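PDB 6MEL: succinate--CoA ligase subunit alpha, which belongs to the succinate--CoA ligase alpha-subunit family, pairing an N-terminal Rossmann-type CoA-binding domain with a CoA-ligase domain. Local coordinates for residues S2-Q14 and P125-I137. Sequence-based numbering, arbitrary orientation.
Sequences SILVNKNTKVIVQ and PGIITSEECKLGI
Val5 packs against Cys133 and Ile127 of the beta hairpin formed by strands 126-129 and 133-136, and the contact illustrates how an N-terminal segment can bridge two sheets: the hairpin edges the CoA-ligase sheet, while strand 10-14 belongs to the Rossmann-type sheet. The tight part is largely apolar. Val5 CG2, which chi1 of -64° (measured to CG1) turns over the hairpin, reaches Cys133 SG at 3.6 Å and Ile127 CD1 at 3.9 Å. Leu4 crosses the same Ile127 side chain at about a right angle, and farther along Val11 CG2 meets Leu135 CD2 tip to tip at 3.7 Å. Tightest is Ser2 CB against Thr129 CG2, 3.4 Å, closer than usual van der Waals contact. Thr129 OG1 approaches Val5 O to 3.0 Å and is hydrogen-bonded to Thr174 OG1 on strand 172-177.

Toward solvent the contact turns polar, at the type I turn from Asn6 to Thr9, where Asn6 OD1 closes an Asx turn by accepting a hydrogen bond from Asn8 N at 2.8 Å. Lys7 runs its aliphatic chain past the Glu132 carboxylate, its NZ staying 5.3 Å from Glu132 OE1. Glu132 and Cys133 both face Thr129 in a classic beta bulge, and Lys7 N reaches Glu132 OE1 at 3.1 Å on the anti side, 35° out of the carboxylate plane.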
# COMPACT_ATOMS: atom_id res chain seq x y z
N SER A 2 -7.30 28.69 8.11
CA SER A 2 -6.44 27.90 7.24
C SER A 2 -5.22 27.47 8.07
O SER A 2 -4.93 28.07 9.14
CB SER A 2 -6.04 28.71 6.03
OG SER A 2 -5.12 29.71 6.45
N ILE A 3 -4.53 26.43 7.60
CA ILE A 3 -3.29 25.97 8.25
C ILE A 3 -2.21 25.79 7.18
O ILE A 3 -2.54 25.54 6.04
CB ILE A 3 -3.50 24.68 9.08
CG1 ILE A 3 -3.85 23.46 8.21
CG2 ILE A 3 -4.52 24.91 10.19
CD1 ILE A 3 -3.89 22.16 8.97
N LEU A 4 -0.96 25.96 7.61
CA LEU A 4 0.30 25.57 6.95
C LEU A 4 0.63 26.43 5.72
O LEU A 4 1.76 26.72 5.49
CB LEU A 4 0.27 24.09 6.58
CG LEU A 4 0.27 23.13 7.78
CD1 LEU A 4 0.21 21.70 7.30
CD2 LEU A 4 1.53 23.35 8.63
N VAL A 5 -0.33 26.69 4.85
CA VAL A 5 -0.02 27.39 3.63
C VAL A 5 -1.14 28.40 3.39
O VAL A 5 -2.30 28.22 3.85
CB VAL A 5 0.13 26.45 2.42
CG1 VAL A 5 1.31 25.49 2.57
CG2 VAL A 5 -1.16 25.69 2.13
N ASN A 6 -0.77 29.44 2.65
CA ASN A 6 -1.68 30.53 2.26
C ASN A 6 -1.15 31.21 1.01
O ASN A 6 -0.15 30.79 0.42
CB ASN A 6 -1.89 31.51 3.41
CG ASN A 6 -0.63 32.29 3.74
OD1 ASN A 6 0.19 32.62 2.88
ND2 ASN A 6 -0.49 32.62 5.00
N LYS A 7 -1.84 32.28 0.57
CA LYS A 7 -1.57 32.88 -0.75
C LYS A 7 -0.15 33.45 -0.85
O LYS A 7 0.33 33.60 -1.97
CB LYS A 7 -2.55 34.02 -1.05
CG LYS A 7 -2.45 35.20 -0.10
CD LYS A 7 -3.58 36.18 -0.23
CE LYS A 7 -3.87 36.81 1.12
NZ LYS A 7 -4.39 38.19 0.95
N ASN A 8 0.49 33.74 0.30
CA ASN A 8 1.82 34.34 0.33
C ASN A 8 2.91 33.28 0.45
O ASN A 8 4.05 33.59 0.21
CB ASN A 8 1.98 35.33 1.49
CG ASN A 8 1.01 36.49 1.35
OD1 ASN A 8 0.76 36.98 0.25
ND2 ASN A 8 0.36 36.85 2.45
N THR A 9 2.57 32.05 0.85
CA THR A 9 3.63 31.03 1.05
C THR A 9 4.46 30.92 -0.25
O THR A 9 3.94 30.63 -1.29
CB THR A 9 3.01 29.67 1.38
OG1 THR A 9 2.09 29.83 2.46
CG2 THR A 9 4.07 28.63 1.70
N LYS A 10 5.77 31.07 -0.16
CA LYS A 10 6.65 30.86 -1.30
C LYS A 10 6.94 29.37 -1.49
O LYS A 10 7.37 28.72 -0.53
CB LYS A 10 7.96 31.59 -1.08
CG LYS A 10 7.80 33.09 -0.87
CD LYS A 10 8.97 33.91 -1.36
CE LYS A 10 9.50 34.84 -0.31
NZ LYS A 10 10.25 34.05 0.71
N VAL A 11 6.78 28.90 -2.73
CA VAL A 11 6.86 27.50 -3.06
C VAL A 11 7.83 27.31 -4.22
O VAL A 11 7.68 27.98 -5.23
CB VAL A 11 5.48 26.96 -3.48
CG1 VAL A 11 5.57 25.51 -3.95
CG2 VAL A 11 4.44 27.14 -2.39
N ILE A 12 8.74 26.33 -4.10
CA ILE A 12 9.50 25.82 -5.20
C ILE A 12 8.97 24.44 -5.58
O ILE A 12 8.43 23.70 -4.74
CB ILE A 12 11.00 25.75 -4.89
CG1 ILE A 12 11.25 25.00 -3.59
CG2 ILE A 12 11.60 27.14 -4.85
CD1 ILE A 12 12.71 24.69 -3.36
N VAL A 13 9.18 24.08 -6.84
CA VAL A 13 8.72 22.80 -7.36
C VAL A 13 9.96 21.96 -7.70
O VAL A 13 10.78 22.37 -8.50
CB VAL A 13 7.83 23.01 -8.59
CG1 VAL A 13 7.35 21.70 -9.16
CG2 VAL A 13 6.66 23.95 -8.30
N GLN A 14 10.07 20.78 -7.10
CA GLN A 14 11.10 19.83 -7.50
C GLN A 14 10.49 18.96 -8.60
O GLN A 14 9.36 18.46 -8.47
CB GLN A 14 11.64 19.07 -6.29
CG GLN A 14 12.42 19.93 -5.30
CD GLN A 14 12.70 19.24 -3.99
OE1 GLN A 14 12.18 19.64 -2.95
NE2 GLN A 14 13.54 18.21 -4.04
N PRO A 125 -2.43 13.82 -2.84
CA PRO A 125 -2.75 14.89 -3.79
C PRO A 125 -2.25 16.27 -3.36
O PRO A 125 -2.35 17.20 -4.16
CB PRO A 125 -4.28 14.81 -3.84
CG PRO A 125 -4.63 14.43 -2.41
CD PRO A 125 -3.60 13.39 -2.06
N GLY A 126 -1.72 16.39 -2.13
CA GLY A 126 -1.15 17.63 -1.65
C GLY A 126 -2.03 18.37 -0.66
O GLY A 126 -2.76 17.77 0.12
N ILE A 127 -1.90 19.70 -0.65
CA ILE A 127 -2.58 20.53 0.35
C ILE A 127 -3.23 21.70 -0.37
O ILE A 127 -2.69 22.20 -1.36
CB ILE A 127 -1.63 20.98 1.48
CG1 ILE A 127 -2.32 21.87 2.51
CG2 ILE A 127 -0.40 21.67 0.93
CD1 ILE A 127 -1.48 22.11 3.76
N ILE A 128 -4.41 22.12 0.10
CA ILE A 128 -5.10 23.23 -0.51
C ILE A 128 -5.72 24.07 0.59
O ILE A 128 -6.38 23.53 1.50
CB ILE A 128 -6.16 22.79 -1.56
CG1 ILE A 128 -6.89 24.01 -2.15
CG2 ILE A 128 -7.17 21.80 -1.00
CD1 ILE A 128 -7.58 23.75 -3.45
N THR A 129 -5.53 25.39 0.48
CA THR A 129 -6.26 26.37 1.27
C THR A 129 -7.23 27.07 0.32
O THR A 129 -6.81 27.81 -0.57
CB THR A 129 -5.33 27.33 2.01
OG1 THR A 129 -4.68 26.57 3.03
CG2 THR A 129 -6.06 28.51 2.64
N SER A 130 -8.53 26.79 0.51
CA SER A 130 -9.62 27.13 -0.39
C SER A 130 -9.52 28.60 -0.84
O SER A 130 -9.34 29.47 -0.03
CB SER A 130 -10.94 26.87 0.26
OG SER A 130 -11.04 25.54 0.70
N GLU A 131 -9.52 28.80 -2.16
CA GLU A 131 -9.54 30.11 -2.80
C GLU A 131 -8.30 30.92 -2.42
O GLU A 131 -8.30 32.11 -2.58
CB GLU A 131 -10.81 30.89 -2.43
CG GLU A 131 -12.10 30.23 -2.91
CD GLU A 131 -13.36 30.89 -2.32
OE1 GLU A 131 -13.27 32.06 -1.94
OE2 GLU A 131 -14.39 30.20 -2.15
N GLU A 132 -7.21 30.27 -1.96
CA GLU A 132 -5.99 31.02 -1.69
C GLU A 132 -4.80 30.39 -2.40
O GLU A 132 -3.99 31.10 -3.00
CB GLU A 132 -5.70 31.08 -0.19
CG GLU A 132 -6.34 32.24 0.56
CD GLU A 132 -5.68 32.47 1.93
OE1 GLU A 132 -4.49 32.96 1.99
OE2 GLU A 132 -6.33 32.11 2.96
N CYS A 133 -4.60 29.08 -2.24
CA CYS A 133 -3.46 28.41 -2.83
C CYS A 133 -3.67 26.91 -2.82
O CYS A 133 -4.41 26.35 -1.98
CB CYS A 133 -2.16 28.72 -2.08
SG CYS A 133 -2.12 28.03 -0.41
N LYS A 134 -2.99 26.25 -3.74
CA LYS A 134 -3.00 24.80 -3.78
C LYS A 134 -1.62 24.29 -4.20
O LYS A 134 -0.96 24.88 -5.07
CB LYS A 134 -4.16 24.33 -4.66
CG LYS A 134 -3.86 24.09 -6.13
CD LYS A 134 -5.05 23.62 -6.89
CE LYS A 134 -4.80 23.28 -8.35
NZ LYS A 134 -4.22 21.92 -8.48
N LEU A 135 -1.17 23.24 -3.53
CA LEU A 135 0.14 22.62 -3.80
C LEU A 135 -0.12 21.14 -4.05
O LEU A 135 -0.28 20.35 -3.10
CB LEU A 135 1.08 22.78 -2.60
CG LEU A 135 1.68 24.15 -2.31
CD1 LEU A 135 0.63 25.09 -1.72
CD2 LEU A 135 2.79 24.00 -1.31
N GLY A 136 -0.25 20.79 -5.33
CA GLY A 136 -0.62 19.45 -5.69
C GLY A 136 -1.59 19.42 -6.85
O GLY A 136 -1.57 20.32 -7.70
N ILE A 137 -2.37 18.34 -6.88
CA ILE A 137 -3.09 17.90 -8.06
C ILE A 137 -4.60 17.96 -7.82
O ILE A 137 -5.40 17.43 -8.61
CB ILE A 137 -2.66 16.48 -8.47
CG1 ILE A 137 -3.05 15.45 -7.40
CG2 ILE A 137 -1.18 16.42 -8.83
CD1 ILE A 137 -2.84 13.99 -7.83